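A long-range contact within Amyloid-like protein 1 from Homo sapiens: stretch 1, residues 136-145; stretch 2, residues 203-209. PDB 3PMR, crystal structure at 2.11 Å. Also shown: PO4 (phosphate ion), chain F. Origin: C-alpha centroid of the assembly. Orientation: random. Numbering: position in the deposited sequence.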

# COMPACT_ATOMS: atom_id res chain seq x y z
N TYR B 136 7.84 27.97 -5.67
CA TYR B 136 8.00 27.31 -6.97
C TYR B 136 9.00 26.15 -6.85
O TYR B 136 8.79 25.09 -7.42
CB TYR B 136 8.50 28.31 -8.01
CG TYR B 136 8.72 27.71 -9.39
CD1 TYR B 136 7.64 27.29 -10.17
CD2 TYR B 136 10.01 27.55 -9.89
CE1 TYR B 136 7.85 26.73 -11.43
CE2 TYR B 136 10.22 26.98 -11.15
CZ TYR B 136 9.14 26.58 -11.92
OH TYR B 136 9.35 26.03 -13.16
N LEU B 137 10.07 26.36 -6.09
CA LEU B 137 11.08 25.33 -5.91
C LEU B 137 10.49 24.16 -5.12
O LEU B 137 10.82 23.01 -5.37
CB LEU B 137 12.31 25.89 -5.18
CG LEU B 137 13.06 26.95 -5.99
CD1 LEU B 137 14.28 27.44 -5.24
CD2 LEU B 137 13.49 26.33 -7.30
N ARG B 138 9.62 24.46 -4.17
CA ARG B 138 9.00 23.40 -3.39
C ARG B 138 8.02 22.62 -4.26
O ARG B 138 7.82 21.42 -4.07
CB ARG B 138 8.29 23.96 -2.16
CG ARG B 138 9.25 24.56 -1.15
CD ARG B 138 8.65 24.62 0.24
NE ARG B 138 7.23 24.27 0.25
N ALA B 139 7.41 23.30 -5.23
CA ALA B 139 6.48 22.63 -6.13
C ALA B 139 7.32 21.66 -6.99
O ALA B 139 6.88 20.55 -7.29
CB ALA B 139 5.79 23.65 -7.02
N GLU B 140 8.52 22.08 -7.37
CA GLU B 140 9.40 21.23 -8.17
C GLU B 140 9.98 20.07 -7.37
O GLU B 140 10.17 18.98 -7.90
CB GLU B 140 10.51 22.05 -8.83
CG GLU B 140 10.00 22.77 -10.07
CD GLU B 140 9.24 21.82 -11.00
OE1 GLU B 140 9.77 21.45 -12.06
OE2 GLU B 140 8.09 21.44 -10.65
N GLN B 141 10.25 20.32 -6.09
CA GLN B 141 10.76 19.27 -5.22
C GLN B 141 9.68 18.20 -5.10
O GLN B 141 9.97 17.00 -5.13
CB GLN B 141 11.08 19.82 -3.83
CG GLN B 141 11.52 18.74 -2.86
CD GLN B 141 11.59 19.23 -1.43
OE1 GLN B 141 10.65 19.86 -0.93
NE2 GLN B 141 12.69 18.93 -0.76
N LYS B 142 8.43 18.63 -4.96
CA LYS B 142 7.32 17.68 -4.85
C LYS B 142 7.23 16.80 -6.11
O LYS B 142 7.00 15.60 -6.01
CB LYS B 142 6.01 18.43 -4.63
CG LYS B 142 4.85 17.54 -4.25
CD LYS B 142 3.74 18.33 -3.57
CE LYS B 142 2.82 17.40 -2.83
NZ LYS B 142 3.64 16.55 -1.92
N GLU B 143 7.39 17.41 -7.28
CA GLU B 143 7.34 16.68 -8.55
C GLU B 143 8.52 15.71 -8.69
O GLU B 143 8.40 14.62 -9.25
CB GLU B 143 7.34 17.67 -9.72
CG GLU B 143 7.48 17.02 -11.10
CD GLU B 143 7.06 17.96 -12.23
OE1 GLU B 143 6.80 19.15 -11.93
OE2 GLU B 143 6.98 17.50 -13.40
N GLN B 144 9.67 16.13 -8.18
CA GLN B 144 10.86 15.31 -8.23
C GLN B 144 10.67 14.09 -7.34
O GLN B 144 10.93 12.96 -7.75
CB GLN B 144 12.07 16.10 -7.75
CG GLN B 144 13.32 15.28 -7.71
CD GLN B 144 14.51 16.07 -7.25
OE1 GLN B 144 14.72 16.27 -6.06
NE2 GLN B 144 15.30 16.54 -8.21
N ARG B 145 10.20 14.32 -6.12
CA ARG B 145 9.97 13.22 -5.18
C ARG B 145 8.92 12.27 -5.72
O ARG B 145 9.00 11.06 -5.52
CB ARG B 145 9.54 13.78 -3.82
CG ARG B 145 10.70 14.38 -3.01
CD ARG B 145 10.23 15.13 -1.78
NE ARG B 145 9.48 14.29 -0.85
CZ ARG B 145 10.01 13.29 -0.15
NH1 ARG B 145 11.30 12.99 -0.26
NH2 ARG B 145 9.24 12.58 0.67
N GLU B 203 20.79 27.93 -0.32
CA GLU B 203 20.38 27.13 0.82
C GLU B 203 19.13 26.34 0.45
O GLU B 203 18.98 25.17 0.82
CB GLU B 203 20.10 28.03 2.04
CG GLU B 203 19.75 27.27 3.31
N LEU B 204 18.22 26.99 -0.29
CA LEU B 204 16.99 26.33 -0.72
C LEU B 204 17.31 25.14 -1.61
O LEU B 204 16.87 24.02 -1.35
CB LEU B 204 16.10 27.31 -1.49
CG LEU B 204 15.57 28.56 -0.76
CD1 LEU B 204 14.83 29.45 -1.75
CD2 LEU B 204 14.65 28.16 0.38
N LEU B 205 18.09 25.38 -2.67
CA LEU B 205 18.47 24.33 -3.61
C LEU B 205 19.19 23.15 -2.96
O LEU B 205 19.10 22.02 -3.44
CB LEU B 205 19.37 24.90 -4.71
CG LEU B 205 18.81 26.08 -5.51
CD1 LEU B 205 19.89 26.63 -6.43
CD2 LEU B 205 17.59 25.65 -6.32
N HIS B 206 19.90 23.42 -1.87
CA HIS B 206 20.64 22.38 -1.16
C HIS B 206 19.72 21.49 -0.32
O HIS B 206 19.84 20.27 -0.33
CB HIS B 206 21.71 23.01 -0.26
N SER B 207 18.81 22.12 0.41
CA SER B 207 17.89 21.40 1.27
C SER B 207 16.81 20.66 0.47
O SER B 207 16.36 19.58 0.87
CB SER B 207 17.24 22.35 2.26
OG SER B 207 16.66 23.46 1.60
N GLU B 208 16.40 21.24 -0.66
CA GLU B 208 15.39 20.61 -1.50
C GLU B 208 15.99 19.43 -2.25
O GLU B 208 15.28 18.67 -2.89
CB GLU B 208 14.79 21.63 -2.48
CG GLU B 208 13.96 22.73 -1.83
N HIS B 209 17.31 19.28 -2.19
CA HIS B 209 17.96 18.15 -2.84
C HIS B 209 17.73 16.93 -1.96
O HIS B 209 17.48 15.85 -2.51
CB HIS B 209 19.46 18.41 -3.04
P PO4 F . 5.85 14.48 -0.40
O1 PO4 F . 6.61 13.92 -1.54
O2 PO4 F . 5.88 15.97 -0.46
O3 PO4 F . 4.44 14.01 -0.46
O4 PO4 F . 6.46 14.03 0.88
O HOH W 1 13.31 20.31 1.78

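Helical segments running side by side often divide their contact between an apolar patch and a polar one, and this pair from amyloid-like protein 1 is a modest example. The axes diverge by 14° and come no closer than 10.7 Å, so side chains must bridge the gap; together the stretches bury 290 Å².

At one end Leu137, buried, with its CA-to-CB bond directed toward the partner, adopts the m,t rotamer. Its CD1 lies 3.9 Å from CD2 of Leu205 and 4.1 Å from CD1 of Leu204. Both partners are also m,t, a pairing common for leucine in helices. Leu205 starts with its CA-to-CB bond directed away, yet its branched end comes back within reach of Leu137.

One turn on, Gln141 is extended, with chi1 and chi2 both t, which carries its amide out to the backbone of Glu208. Gln141 NE2 packs 3.3 Å from Glu208 CA and donates a weak hydrogen bond to Glu208 O (3.4 Å). Gln141 NE2 also donates to a water oxygen 3.0 Å away, which in turn donates weakly to Ser207 O at 3.3 Å. An amide suits this partly exposed site, its two N-H groups serving carbonyl and solvent alike. Glu208 has the largest covered area; its CB, directed toward the partner, lies 3.8 Å from Gln141 NE2. Its chi1 is m, but the residue is poorly ordered and its carboxylate unmodelled, so its charge can be given no role.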